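Local coordinates for NAD(P)-dependent oxidoreductase (Pseudomonas putida, PDB 7A3W), which catalyses NADPH-dependent imine reduction, and also conjugate reduction and reductive amination, at the interface of chains A and B. Numbering follows the deposited sequence. Chains: chain A/B, NAD(P)-dependent oxidoreductase.

The interface of chains A and B. Residues chain A 183, 187-188, 219; chain B 183, 187, 190, 219.
A:Ala187 and B:Ala187 lie with their methyls alongside each other where the 173-200 helices of the two subunits pass, CB to CB 3.6 Å, both pointing across the line between the backbones. A:Ala187 CA and B:Ala187 CA are 3.8 Å apart, a close crossing that the small side chains probably allow. A leucine from the opposite subunit flanks each methyl: B:Leu219 brings its CD2 branch to 3.7 Å from A:Ala187 CB, and A:Leu219 CD2 packs in the same way on B:Ala187. In both leucines CG stands anti to the backbone N (chi1 -177° in A:Leu219, -178° in B:Leu219), which extends the side chain from its own helix toward the partner. The two branches of B:Leu219 divide the work, since CD1 turns to A:Phe188, 4.1 Å from the ring atom CD1, and those side chains run at a slant to one another. Farther along, the methyl of B:Ala190 rests on the helix backbone of A, with CB 3.4 Å from A:Phe183 O and equally near A:Ala187 N. B:Phe183 turns CD1 and CE1 toward A:Ala187 O, which is 3.8 Å from CE1 and close to the ring plane; A:Phe183 repeats this against B:Ala187 O. This mainly apolar patch, part of a two-fold symmetric interface, joins helices 173-200 and 205-232 of both chains in the C-terminal helical region, the intertwined dimer core typical of imine reductases, with the N-terminal NADPH-binding domains to either side.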
loop_
_atom_site.group_PDB
_atom_site.type_symbol
_atom_site.label_atom_id
_atom_site.label_comp_id
_atom_site.label_asym_id
_atom_site.label_seq_id
_atom_site.Cartn_x
_atom_site.Cartn_y
_atom_site.Cartn_z
ATOM N N PHE A 183 3.028 7.872 2.551
ATOM C CA PHE A 183 2.395 6.803 1.775
ATOM C C PHE A 183 2.909 5.462 2.285
ATOM O O PHE A 183 2.092 4.588 2.653
ATOM C CB PHE A 183 2.682 7.028 0.288
ATOM C CG PHE A 183 2.407 5.849 -0.594
ATOM C CD1 PHE A 183 1.315 5.012 -0.386
ATOM C CD2 PHE A 183 3.269 5.552 -1.633
ATOM C CE1 PHE A 183 1.092 3.920 -1.207
ATOM C CE2 PHE A 183 3.055 4.437 -2.425
ATOM C CZ PHE A 183 1.960 3.633 -2.226
ATOM N N ALA A 187 0.614 2.808 4.402
ATOM C CA ALA A 187 0.345 1.554 3.702
ATOM C C ALA A 187 0.830 0.334 4.498
ATOM O O ALA A 187 0.152 -0.713 4.489
ATOM C CB ALA A 187 0.960 1.612 2.324
ATOM N N PHE A 188 1.988 0.441 5.144
ATOM C CA PHE A 188 2.583 -0.681 5.899
ATOM C C PHE A 188 1.720 -0.935 7.125
ATOM O O PHE A 188 1.438 -2.109 7.405
ATOM C CB PHE A 188 4.047 -0.427 6.266
ATOM C CG PHE A 188 4.703 -1.629 6.882
ATOM C CD1 PHE A 188 5.028 -2.741 6.114
ATOM C CD2 PHE A 188 4.967 -1.675 8.233
ATOM C CE1 PHE A 188 5.603 -3.859 6.684
ATOM C CE2 PHE A 188 5.547 -2.799 8.795
ATOM C CZ PHE A 188 5.855 -3.894 8.027
ATOM N N LEU A 219 -3.186 -1.822 -6.305
ATOM C CA LEU A 219 -2.834 -0.467 -5.809
ATOM C C LEU A 219 -1.926 0.250 -6.823
ATOM O O LEU A 219 -2.085 1.426 -7.049
ATOM C CB LEU A 219 -2.167 -0.593 -4.437
ATOM C CG LEU A 219 -1.810 0.735 -3.767
ATOM C CD1 LEU A 219 -3.045 1.598 -3.515
ATOM C CD2 LEU A 219 -1.063 0.492 -2.467
ATOM N N PHE B 183 -6.145 -3.756 4.037
ATOM C CA PHE B 183 -4.814 -3.391 3.535
ATOM C C PHE B 183 -4.975 -2.402 2.380
ATOM O O PHE B 183 -4.387 -1.328 2.391
ATOM C CB PHE B 183 -4.075 -4.666 3.125
ATOM C CG PHE B 183 -2.848 -4.454 2.280
ATOM C CD1 PHE B 183 -1.984 -3.399 2.524
ATOM C CD2 PHE B 183 -2.590 -5.274 1.191
ATOM C CE1 PHE B 183 -0.861 -3.190 1.732
ATOM C CE2 PHE B 183 -1.463 -5.079 0.414
ATOM C CZ PHE B 183 -0.615 -4.019 0.655
ATOM N N ALA B 187 -3.990 1.555 2.601
ATOM C CA ALA B 187 -2.847 1.934 1.758
ATOM C C ALA B 187 -3.239 3.041 0.772
ATOM O O ALA B 187 -2.420 3.923 0.514
ATOM C CB ALA B 187 -2.307 0.713 1.051
ATOM N N ALA B 190 -3.412 6.247 2.612
ATOM C CA ALA B 190 -2.011 6.670 2.855
ATOM C C ALA B 190 -1.484 7.339 1.586
ATOM O O ALA B 190 -0.793 8.338 1.689
ATOM C CB ALA B 190 -1.140 5.482 3.235
ATOM N N LEU B 219 7.354 -1.499 -0.704
ATOM C CA LEU B 219 6.281 -2.135 0.101
ATOM C C LEU B 219 6.157 -3.616 -0.283
ATOM O O LEU B 219 5.997 -4.464 0.600
ATOM C CB LEU B 219 4.972 -1.376 -0.085
ATOM C CG LEU B 219 3.793 -1.905 0.738
ATOM C CD1 LEU B 219 4.070 -1.756 2.231
ATOM C CD2 LEU B 219 2.508 -1.163 0.385
#